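Local coordinates for RNA-binding protein RO60 (PDB 2NVO) that binds several small RNAs that accumulate during recovery from ultraviolet irradiation and contributes to the resistance of Deinococcus radiodurans to that radiation, at residues F355-L369 with M395-M409. Sequence-based numbering, arbitrary orientation.
Sequences FGNVQPANTRHLLAL and MSLIALRTEPDALTM
Strands 364-369 and 405-409 pair in parallel, and helix 395-402 packs over one face: a beta-alpha-beta unit of the VWFA-like domain, whose Rossmann-type sheet helps close the ring of helical repeats. From His365 to Leu369 a ladder of backbone hydrogen bonds joins the strands, for example Met409 N to Leu367 O at 2.8 Å. On the helix side, Leu367 drives CD2 tightly against Ser396 CA (3.4 Å) and onto Ala399 CB, while Ser396 OG, bonded to Ala392 O, touches Leu369 CD2. On the other face Leu366 and Leu407 run alongside each other, Leu366 CD1 packed closely on Leu407 CD2 (3.5 Å), and both residues touch Trp449 of helix 445-452. Arg364, its chain bent at chi3 (48°), brings NH2 to Asp405 OD1 in a salt bridge of 2.7 Å; OD1 lies as near NH1 and stands off the guanidinium plane. The loop leading into strand 364-369 wraps round the helix end. There the Phe355 ring sets its edge against the Leu397-Ile398 backbone, CE1 3.3 Å from Ile398 N, and Arg401 NH1 lies over the centre of one ring face (cation-pi), its NE bonded to Pro422 O. Glu403, just past the helix, lays CG over the His365 ring face, and the bend at chi2 (-67°) turns its carboxylate to the loop. OE1 receives Thr363 N and, weakly, Asn362 N; OE2 uses its syn lone pair for Ala361 N at 2.7 Å.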
loop_
_atom_site.group_PDB
_atom_site.type_symbol
_atom_site.label_atom_id
_atom_site.label_comp_id
_atom_site.label_asym_id
_atom_site.label_seq_id
_atom_site.Cartn_x
_atom_site.Cartn_y
_atom_site.Cartn_z
ATOM N N PHE A 355 -13.617 -6.940 -9.287
ATOM C CA PHE A 355 -14.572 -7.003 -8.179
ATOM C C PHE A 355 -14.634 -8.401 -7.568
ATOM O O PHE A 355 -14.777 -8.556 -6.359
ATOM C CB PHE A 355 -15.970 -6.609 -8.639
ATOM C CG PHE A 355 -16.180 -5.135 -8.745
ATOM C CD1 PHE A 355 -17.039 -4.482 -7.876
ATOM C CD2 PHE A 355 -15.529 -4.397 -9.725
ATOM C CE1 PHE A 355 -17.235 -3.113 -7.985
ATOM C CE2 PHE A 355 -15.741 -3.038 -9.841
ATOM C CZ PHE A 355 -16.589 -2.397 -8.968
ATOM N N GLY A 356 -14.507 -9.419 -8.412
ATOM C CA GLY A 356 -14.574 -10.793 -7.956
ATOM C C GLY A 356 -13.460 -11.188 -7.013
ATOM O O GLY A 356 -13.547 -12.217 -6.338
ATOM N N ASN A 357 -12.415 -10.371 -6.944
ATOM C CA ASN A 357 -11.275 -10.679 -6.087
ATOM C C ASN A 357 -11.096 -9.745 -4.882
ATOM O O ASN A 357 -10.069 -9.781 -4.210
ATOM C CB ASN A 357 -10.000 -10.747 -6.927
ATOM C CG ASN A 357 -10.172 -11.624 -8.181
ATOM O OD1 ASN A 357 -9.816 -11.220 -9.286
ATOM N ND2 ASN A 357 -10.748 -12.812 -8.008
ATOM N N VAL A 358 -12.097 -8.912 -4.604
ATOM C CA VAL A 358 -12.066 -8.065 -3.410
ATOM C C VAL A 358 -12.405 -8.883 -2.158
ATOM O O VAL A 358 -13.412 -9.584 -2.130
ATOM C CB VAL A 358 -13.073 -6.892 -3.522
ATOM C CG1 VAL A 358 -13.249 -6.198 -2.180
ATOM C CG2 VAL A 358 -12.619 -5.900 -4.588
ATOM N N GLN A 359 -11.577 -8.784 -1.123
ATOM C CA GLN A 359 -11.917 -9.419 0.159
ATOM C C GLN A 359 -12.856 -8.522 0.968
ATOM O O GLN A 359 -12.451 -7.482 1.456
ATOM C CB GLN A 359 -10.663 -9.746 0.976
ATOM C CG GLN A 359 -9.650 -10.616 0.232
ATOM C CD GLN A 359 -10.267 -11.881 -0.365
ATOM O OE1 GLN A 359 -10.010 -12.223 -1.521
ATOM N NE2 GLN A 359 -11.079 -12.581 0.426
ATOM N N PRO A 360 -14.121 -8.935 1.094
ATOM C CA PRO A 360 -15.188 -8.174 1.750
ATOM C C PRO A 360 -15.029 -8.134 3.265
ATOM O O PRO A 360 -14.380 -8.999 3.851
ATOM C CB PRO A 360 -16.451 -8.966 1.403
ATOM C CG PRO A 360 -16.048 -9.940 0.342
ATOM C CD PRO A 360 -14.608 -10.209 0.559
ATOM N N ALA A 361 -15.598 -7.115 3.893
ATOM C CA ALA A 361 -15.673 -7.080 5.343
ATOM C C ALA A 361 -16.657 -8.142 5.825
ATOM O O ALA A 361 -16.544 -8.635 6.941
ATOM C CB ALA A 361 -16.127 -5.714 5.820
ATOM N N ASN A 362 -17.629 -8.458 4.978
ATOM C CA ASN A 362 -18.762 -9.274 5.368
ATOM C C ASN A 362 -19.560 -8.632 6.497
ATOM O O ASN A 362 -19.934 -9.289 7.459
ATOM C CB ASN A 362 -18.308 -10.685 5.761
ATOM C CG ASN A 362 -19.458 -11.651 5.837
ATOM O OD1 ASN A 362 -20.442 -11.520 5.099
ATOM N ND2 ASN A 362 -19.357 -12.628 6.732
ATOM N N THR A 363 -19.805 -7.333 6.373
ATOM C CA THR A 363 -20.621 -6.599 7.327
ATOM C C THR A 363 -21.640 -5.805 6.528
ATOM O O THR A 363 -21.495 -5.633 5.308
ATOM C CB THR A 363 -19.794 -5.630 8.195
ATOM O OG1 THR A 363 -19.274 -4.578 7.373
ATOM C CG2 THR A 363 -18.625 -6.354 8.884
ATOM N N ARG A 364 -22.683 -5.348 7.203
ATOM C CA ARG A 364 -23.734 -4.604 6.547
ATOM C C ARG A 364 -23.349 -3.134 6.572
ATOM O O ARG A 364 -23.155 -2.556 7.627
ATOM C CB ARG A 364 -25.075 -4.843 7.234
ATOM C CG ARG A 364 -25.435 -6.339 7.273
ATOM C CD ARG A 364 -26.643 -6.583 8.136
ATOM N NE ARG A 364 -27.703 -5.650 7.792
ATOM C CZ ARG A 364 -28.536 -5.787 6.764
ATOM N NH1 ARG A 364 -28.460 -6.847 5.956
ATOM N NH2 ARG A 364 -29.461 -4.857 6.554
ATOM N N HIS A 365 -23.222 -2.552 5.391
ATOM C CA HIS A 365 -22.658 -1.204 5.246
ATOM C C HIS A 365 -23.738 -0.210 4.900
ATOM O O HIS A 365 -24.669 -0.539 4.170
ATOM C CB HIS A 365 -21.610 -1.193 4.109
ATOM C CG HIS A 365 -20.290 -1.780 4.493
ATOM N ND1 HIS A 365 -19.103 -1.087 4.375
ATOM C CD2 HIS A 365 -19.964 -2.995 5.003
ATOM C CE1 HIS A 365 -18.105 -1.842 4.798
ATOM N NE2 HIS A 365 -18.604 -3.006 5.182
ATOM N N LEU A 366 -23.607 1.014 5.414
ATOM C CA LEU A 366 -24.381 2.140 4.926
ATOM C C LEU A 366 -23.338 3.173 4.488
ATOM O O LEU A 366 -22.541 3.627 5.305
ATOM C CB LEU A 366 -25.256 2.730 6.028
ATOM C CG LEU A 366 -26.204 3.860 5.646
ATOM C CD1 LEU A 366 -27.172 3.419 4.602
ATOM C CD2 LEU A 366 -26.980 4.413 6.869
ATOM N N LEU A 367 -23.346 3.509 3.207
ATOM C CA LEU A 367 -22.345 4.429 2.638
ATOM C C LEU A 367 -23.053 5.753 2.432
ATOM O O LEU A 367 -24.089 5.804 1.788
ATOM C CB LEU A 367 -21.801 3.896 1.304
ATOM C CG LEU A 367 -20.482 3.113 1.245
ATOM C CD1 LEU A 367 -20.493 1.930 2.195
ATOM C CD2 LEU A 367 -20.162 2.672 -0.188
ATOM N N ALA A 368 -22.531 6.807 3.041
ATOM C CA ALA A 368 -23.125 8.130 2.922
ATOM C C ALA A 368 -22.133 8.996 2.121
ATOM O O ALA A 368 -21.032 9.263 2.580
ATOM C CB ALA A 368 -23.355 8.694 4.291
ATOM N N LEU A 369 -22.542 9.368 0.918
ATOM C CA LEU A 369 -21.716 10.097 -0.023
ATOM C C LEU A 369 -22.038 11.584 -0.002
ATOM O O LEU A 369 -23.192 11.984 -0.097
ATOM C CB LEU A 369 -21.967 9.579 -1.442
ATOM C CG LEU A 369 -21.211 8.360 -1.943
ATOM C CD1 LEU A 369 -20.986 7.341 -0.830
ATOM C CD2 LEU A 369 -21.865 7.746 -3.169
ATOM N N MET A 395 -16.076 2.953 -4.928
ATOM C CA MET A 395 -16.143 2.255 -3.645
ATOM C C MET A 395 -17.578 1.815 -3.315
ATOM O O MET A 395 -17.780 0.794 -2.671
ATOM C CB MET A 395 -15.584 3.122 -2.509
ATOM C CG MET A 395 -14.059 3.377 -2.598
ATOM S SD MET A 395 -13.070 1.857 -2.666
ATOM C CE MET A 395 -13.376 1.137 -1.070
ATOM N N SER A 396 -18.561 2.593 -3.751
ATOM C CA SER A 396 -19.977 2.245 -3.563
ATOM C C SER A 396 -20.318 0.985 -4.356
ATOM O O SER A 396 -20.895 0.038 -3.817
ATOM C CB SER A 396 -20.881 3.383 -4.023
ATOM O OG SER A 396 -20.801 4.496 -3.140
ATOM N N LEU A 397 -19.928 0.969 -5.629
ATOM C CA LEU A 397 -20.122 -0.212 -6.467
ATOM C C LEU A 397 -19.478 -1.453 -5.852
ATOM O O LEU A 397 -20.097 -2.540 -5.807
ATOM C CB LEU A 397 -19.591 0.016 -7.869
ATOM C CG LEU A 397 -20.423 0.983 -8.697
ATOM C CD1 LEU A 397 -19.723 1.195 -10.020
ATOM C CD2 LEU A 397 -21.877 0.446 -8.888
ATOM N N ILE A 398 -18.250 -1.293 -5.375
ATOM C CA ILE A 398 -17.565 -2.373 -4.654
ATOM C C ILE A 398 -18.356 -2.914 -3.469
ATOM O O ILE A 398 -18.528 -4.132 -3.343
ATOM C CB ILE A 398 -16.160 -1.954 -4.189
ATOM C CG1 ILE A 398 -15.238 -1.825 -5.401
ATOM C CG2 ILE A 398 -15.594 -2.982 -3.217
ATOM C CD1 ILE A 398 -13.795 -1.394 -5.086
ATOM N N ALA A 399 -18.813 -2.022 -2.587
ATOM C CA ALA A 399 -19.634 -2.430 -1.446
ATOM C C ALA A 399 -20.911 -3.143 -1.904
ATOM O O ALA A 399 -21.198 -4.260 -1.463
ATOM C CB ALA A 399 -19.974 -1.246 -0.565
ATOM N N LEU A 400 -21.654 -2.498 -2.801
ATOM C CA LEU A 400 -22.896 -3.056 -3.313
ATOM C C LEU A 400 -22.715 -4.457 -3.891
ATOM O O LEU A 400 -23.563 -5.319 -3.697
ATOM C CB LEU A 400 -23.533 -2.108 -4.325
ATOM C CG LEU A 400 -24.136 -0.878 -3.635
ATOM C CD1 LEU A 400 -24.309 0.287 -4.591
ATOM C CD2 LEU A 400 -25.463 -1.224 -2.942
ATOM N N ARG A 401 -21.596 -4.687 -4.564
ATOM C CA ARG A 401 -21.349 -5.961 -5.220
ATOM C C ARG A 401 -20.683 -7.025 -4.334
ATOM O O ARG A 401 -20.692 -8.195 -4.688
ATOM C CB ARG A 401 -20.531 -5.758 -6.508
ATOM C CG ARG A 401 -21.320 -5.056 -7.611
ATOM C CD ARG A 401 -20.568 -4.981 -8.942
ATOM N NE ARG A 401 -21.228 -4.024 -9.837
ATOM C CZ ARG A 401 -20.649 -3.389 -10.853
ATOM N NH1 ARG A 401 -19.372 -3.609 -11.136
ATOM N NH2 ARG A 401 -21.348 -2.517 -11.581
ATOM N N THR A 402 -20.120 -6.645 -3.191
ATOM C CA THR A 402 -19.265 -7.578 -2.445
ATOM C C THR A 402 -19.628 -7.779 -0.986
ATOM O O THR A 402 -19.213 -8.769 -0.381
ATOM C CB THR A 402 -17.760 -7.204 -2.492
ATOM O OG1 THR A 402 -17.539 -5.975 -1.780
ATOM C CG2 THR A 402 -17.274 -7.087 -3.910
ATOM N N GLU A 403 -20.371 -6.843 -0.410
ATOM C CA GLU A 403 -20.746 -6.942 0.991
ATOM C C GLU A 403 -22.137 -7.570 1.107
ATOM O O GLU A 403 -22.922 -7.501 0.163
ATOM C CB GLU A 403 -20.720 -5.566 1.662
ATOM C CG GLU A 403 -19.340 -4.896 1.698
ATOM C CD GLU A 403 -18.346 -5.627 2.600
ATOM O OE1 GLU A 403 -18.800 -6.432 3.448
ATOM O OE2 GLU A 403 -17.112 -5.377 2.477
ATOM N N PRO A 404 -22.433 -8.188 2.265
ATOM C CA PRO A 404 -23.718 -8.860 2.535
ATOM C C PRO A 404 -24.851 -7.899 2.279
ATOM O O PRO A 404 -25.893 -8.245 1.718
ATOM C CB PRO A 404 -23.668 -9.142 4.037
ATOM C CG PRO A 404 -22.255 -9.084 4.412
ATOM C CD PRO A 404 -21.488 -8.310 3.383
ATOM N N ASP A 405 -24.640 -6.666 2.716
ATOM C CA ASP A 405 -25.611 -5.638 2.460
ATOM C C ASP A 405 -24.914 -4.297 2.357
ATOM O O ASP A 405 -23.871 -4.060 2.966
ATOM C CB ASP A 405 -26.652 -5.607 3.570
ATOM C CG ASP A 405 -28.017 -5.174 3.077
ATOM O OD1 ASP A 405 -28.940 -5.122 3.919
ATOM O OD2 ASP A 405 -28.179 -4.894 1.863
ATOM N N ALA A 406 -25.492 -3.416 1.567
ATOM C CA ALA A 406 -24.941 -2.084 1.439
ATOM C C ALA A 406 -26.079 -1.216 0.966
ATOM O O ALA A 406 -26.906 -1.640 0.182
ATOM C CB ALA A 406 -23.821 -2.080 0.442
ATOM N N LEU A 407 -26.151 -0.006 1.471
ATOM C CA LEU A 407 -27.150 0.909 0.987
ATOM C C LEU A 407 -26.373 2.207 0.842
ATOM O O LEU A 407 -25.582 2.505 1.720
ATOM C CB LEU A 407 -28.241 1.057 2.047
ATOM C CG LEU A 407 -29.207 2.237 1.928
ATOM C CD1 LEU A 407 -30.035 2.142 0.677
ATOM C CD2 LEU A 407 -30.126 2.268 3.153
ATOM N N THR A 408 -26.587 2.950 -0.242
ATOM C CA THR A 408 -25.921 4.259 -0.405
ATOM C C THR A 408 -26.896 5.417 -0.255
ATOM O O THR A 408 -27.956 5.453 -0.889
ATOM C CB THR A 408 -25.218 4.400 -1.754
ATOM O OG1 THR A 408 -26.209 4.595 -2.773
ATOM C CG2 THR A 408 -24.389 3.158 -2.054
ATOM N N MET A 409 -26.536 6.346 0.623
ATOM C CA MET A 409 -27.306 7.536 0.877
ATOM C C MET A 409 -26.442 8.728 0.457
ATOM O O MET A 409 -25.235 8.590 0.270
ATOM C CB MET A 409 -27.623 7.653 2.371
ATOM C CG MET A 409 -28.294 6.404 2.969
ATOM S SD MET A 409 -29.982 6.272 2.348
ATOM C CE MET A 409 -30.743 7.621 3.246
#